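Local coordinates for protein XRE family transcriptional regulator (Enterobacter cloacae subsp. cloacae, PDB 6B8W) that is probably a DNA-binding transcription factor, represented here by its metal-binding cupin domain, which forms a two-chain assembly, at residues Glu41-Ile46 against Val85-Leu90. Sequence-based numbering, arbitrary orientation. Where two conformers were deposited one is given.
Sequences EHVVVI and VHFHSL
Five backbone hydrogen bonds tie strand 41-46 to the antiparallel strand 85-90: His42 and Leu90 exchange two, Val44 and His88 two more, and Ile46 N gives the fifth to His86 O at 2.8 Å. Branching at CB lets Ile46 serve two imidazoles. Its CB lies over one face of the His86 ring, 4.0 Å from the centroid, while CG2 lies along that ring at ND1; His86 NE2 hydrogen-bonds Ser21 OG. CG1, anti to the carbonyl carbon (chi1 -54°), passes 3.6 Å from His88 NE2 and delivers CD1 above the centre of the His88 ring, 3.7 Å from its centroid. Val43, Val45 and Phe87 turn to the other face, where Val43 CG1 crosses the Phe87 ring obliquely at CD2 (3.9 Å) and Leu50 packs against all three; the flat Phe87 ring suits Tyr77, whose ring it meets. On that face too, an extended glutamate, Glu41, is long enough to bring OE2 to two partners: Ser89 OG donates over 2.7 Å from above the carboxylate plane, and Tyr77 OH also bonds it. Glu41, with His75 and Tyr77, belongs to a Mn(2+) site, with no metal bound in this chain, inside the antiparallel beta-barrel of the cupin fold.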
ATOM      1  N   GLU A  41       5.893 -11.152   1.596  1.00 25.24           N
ATOM      2  CA  GLU A  41       4.781 -10.550   0.908  1.00 25.75           C
ATOM      3  C   GLU A  41       3.758  -9.962   1.907  1.00 25.77           C
ATOM      4  O   GLU A  41       3.513 -10.531   2.984  1.00 25.47           O
ATOM      5  CB  GLU A  41       4.100 -11.541  -0.050  1.00 26.60           C
ATOM      6  CG  GLU A  41       2.873 -10.949  -0.745  1.00 27.27           C
ATOM      7  CD  GLU A  41       2.300 -11.753  -1.911  1.00 28.71           C
ATOM      8  OE1 GLU A  41       2.864 -12.808  -2.298  1.00 30.01           O
ATOM      9  OE2 GLU A  41       1.246 -11.303  -2.448  1.00 28.56           O
ATOM     10  N   HIS A  42       3.219  -8.791   1.560  1.00 25.03           N
ATOM     11  CA  HIS A  42       2.130  -8.172   2.320  1.00 24.95           C
ATOM     12  C   HIS A  42       0.973  -8.037   1.330  1.00 24.98           C
ATOM     13  O   HIS A  42       1.168  -7.623   0.197  1.00 26.83           O
ATOM     14  CB  HIS A  42       2.446  -6.745   2.816  1.00 25.54           C
ATOM     15  CG  HIS A  42       3.466  -6.653   3.906  1.00 26.70           C
ATOM     16  ND1 HIS A  42       4.820  -6.739   3.670  1.00 27.08           N
ATOM     17  CD2 HIS A  42       3.331  -6.407   5.235  1.00 27.24           C
ATOM     18  CE1 HIS A  42       5.475  -6.579   4.807  1.00 27.87           C
ATOM     19  NE2 HIS A  42       4.596  -6.374   5.774  1.00 27.50           N
ATOM     20  N   VAL A  43      -0.216  -8.395   1.763  1.00 24.09           N
ATOM     21  CA  VAL A  43      -1.426  -8.175   0.989  1.00 24.02           C
ATOM     22  C   VAL A  43      -2.283  -7.246   1.841  1.00 23.87           C
ATOM     23  O   VAL A  43      -2.428  -7.471   3.059  1.00 23.25           O
ATOM     24  CB  VAL A  43      -2.185  -9.479   0.721  1.00 24.67           C
ATOM     25  CG1 VAL A  43      -3.605  -9.213   0.232  1.00 25.39           C
ATOM     26  CG2 VAL A  43      -1.433 -10.312  -0.307  1.00 24.97           C
ATOM     27  N   VAL A  44      -2.794  -6.189   1.212  0.60 23.85           N
ATOM     28  CA  VAL A  44      -3.704  -5.238   1.845  0.60 23.86           C
ATOM     29  C   VAL A  44      -4.880  -5.067   0.899  0.60 23.66           C
ATOM     30  O   VAL A  44      -4.689  -4.796  -0.290  0.60 23.80           O
ATOM     31  CB  VAL A  44      -3.052  -3.858   2.074  0.60 25.02           C
ATOM     32  CG1 VAL A  44      -4.067  -2.871   2.651  0.60 25.59           C
ATOM     33  CG2 VAL A  44      -1.845  -3.981   2.989  0.60 25.61           C
ATOM     34  N   VAL A  45      -6.093  -5.255   1.403  1.00 23.46           N
ATOM     35  CA  VAL A  45      -7.292  -5.080   0.572  1.00 24.23           C
ATOM     36  C   VAL A  45      -7.632  -3.596   0.492  1.00 25.05           C
ATOM     37  O   VAL A  45      -7.627  -2.902   1.497  1.00 24.87           O
ATOM     38  CB  VAL A  45      -8.478  -5.893   1.128  1.00 24.22           C
ATOM     39  CG1 VAL A  45      -9.761  -5.641   0.344  1.00 25.01           C
ATOM     40  CG2 VAL A  45      -8.143  -7.384   1.085  1.00 24.52           C
ATOM     41  N   ILE A  46      -7.922  -3.127  -0.714  1.00 26.59           N
ATOM     42  CA  ILE A  46      -8.262  -1.729  -0.954  1.00 28.56           C
ATOM     43  C   ILE A  46      -9.773  -1.597  -1.036  1.00 28.88           C
ATOM     44  O   ILE A  46     -10.355  -0.789  -0.322  1.00 28.51           O
ATOM     45  CB  ILE A  46      -7.593  -1.202  -2.242  1.00 28.92           C
ATOM     46  CG1 ILE A  46      -6.077  -1.448  -2.199  1.00 28.57           C
ATOM     47  CG2 ILE A  46      -7.915   0.262  -2.453  1.00 29.93           C
ATOM     48  CD1 ILE A  46      -5.370  -0.978  -0.952  1.00 29.01           C
ATOM     49  N   VAL A  85     -12.419  -7.409  -6.621  1.00 28.12           N
ATOM     50  CA  VAL A  85     -11.695  -7.064  -5.392  1.00 27.15           C
ATOM     51  C   VAL A  85     -10.370  -6.459  -5.821  1.00 26.86           C
ATOM     52  O   VAL A  85      -9.685  -7.007  -6.684  1.00 26.17           O
ATOM     53  CB  VAL A  85     -11.481  -8.240  -4.429  1.00 27.79           C
ATOM     54  CG1 VAL A  85     -10.726  -9.392  -5.086  1.00 28.37           C
ATOM     55  CG2 VAL A  85     -10.755  -7.780  -3.167  1.00 26.51           C
ATOM     56  N   HIS A  86     -10.055  -5.293  -5.248  1.00 25.07           N
ATOM     57  CA  HIS A  86      -8.832  -4.573  -5.527  1.00 25.41           C
ATOM     58  C   HIS A  86      -7.927  -4.692  -4.307  1.00 25.45           C
ATOM     59  O   HIS A  86      -8.336  -4.358  -3.204  1.00 24.91           O
ATOM     60  CB  HIS A  86      -9.165  -3.101  -5.804  1.00 26.26           C
ATOM     61  CG  HIS A  86      -7.968  -2.240  -6.080  1.00 26.70           C
ATOM     62  ND1 HIS A  86      -7.988  -0.874  -5.895  1.00 28.17           N
ATOM     63  CD2 HIS A  86      -6.709  -2.548  -6.471  1.00 26.46           C
ATOM     64  CE1 HIS A  86      -6.807  -0.370  -6.207  1.00 29.68           C
ATOM     65  NE2 HIS A  86      -6.003  -1.370  -6.537  1.00 28.69           N
ATOM     66  N   PHE A  87      -6.717  -5.208  -4.492  1.00 24.74           N
ATOM     67  CA  PHE A  87      -5.792  -5.310  -3.376  1.00 23.85           C
ATOM     68  C   PHE A  87      -4.398  -4.950  -3.827  1.00 23.13           C
ATOM     69  O   PHE A  87      -4.138  -4.828  -5.016  1.00 23.06           O
ATOM     70  CB  PHE A  87      -5.840  -6.690  -2.712  1.00 23.19           C
ATOM     71  CG  PHE A  87      -5.426  -7.833  -3.603  1.00 24.09           C
ATOM     72  CD1 PHE A  87      -6.339  -8.426  -4.461  1.00 24.76           C
ATOM     73  CD2 PHE A  87      -4.136  -8.336  -3.549  1.00 24.44           C
ATOM     74  CE1 PHE A  87      -5.966  -9.488  -5.263  1.00 26.49           C
ATOM     75  CE2 PHE A  87      -3.747  -9.402  -4.348  1.00 25.99           C
ATOM     76  CZ  PHE A  87      -4.664  -9.991  -5.207  1.00 26.28           C
ATOM     77  N   HIS A  88      -3.528  -4.676  -2.866  1.00 22.61           N
ATOM     78  CA  HIS A  88      -2.128  -4.444  -3.175  1.00 23.28           C
ATOM     79  C   HIS A  88      -1.326  -5.607  -2.668  1.00 23.81           C
ATOM     80  O   HIS A  88      -1.640  -6.185  -1.616  1.00 23.95           O
ATOM     81  CB  HIS A  88      -1.523  -3.194  -2.528  1.00 24.06           C
ATOM     82  CG  HIS A  88      -2.101  -1.902  -2.990  1.00 25.39           C
ATOM     83  ND1 HIS A  88      -1.815  -0.708  -2.357  1.00 26.09           N
ATOM     84  CD2 HIS A  88      -2.972  -1.607  -3.979  1.00 26.07           C
ATOM     85  CE1 HIS A  88      -2.467   0.268  -2.958  1.00 27.37           C
ATOM     86  NE2 HIS A  88      -3.189  -0.249  -3.934  1.00 26.39           N
ATOM     87  N   SER A  89      -0.280  -5.935  -3.413  1.00 24.61           N
ATOM     88  CA  SER A  89       0.650  -6.978  -3.049  1.00 25.08           C
ATOM     89  C   SER A  89       2.017  -6.326  -3.002  1.00 25.80           C
ATOM     90  O   SER A  89       2.499  -5.824  -4.009  1.00 27.00           O
ATOM     91  CB  SER A  89       0.611  -8.114  -4.068  1.00 26.27           C
ATOM     92  OG  SER A  89       1.699  -9.002  -3.876  1.00 28.25           O
ATOM     93  N   LEU A  90       2.618  -6.302  -1.818  1.00 24.81           N
ATOM     94  CA  LEU A  90       3.940  -5.734  -1.634  1.00 26.08           C
ATOM     95  C   LEU A  90       4.913  -6.875  -1.472  1.00 25.67           C
ATOM     96  O   LEU A  90       4.644  -7.814  -0.733  1.00 26.00           O
ATOM     97  CB  LEU A  90       3.993  -4.863  -0.387  1.00 27.69           C
ATOM     98  CG  LEU A  90       3.223  -3.535  -0.398  1.00 29.67           C
ATOM     99  CD1 LEU A  90       1.729  -3.726  -0.498  1.00 30.06           C
ATOM    100  CD2 LEU A  90       3.562  -2.825   0.899  1.00 31.80           C
TER
HETATM  101  O   HOH W   1       6.510  -7.296   1.572  1.00 28.67           O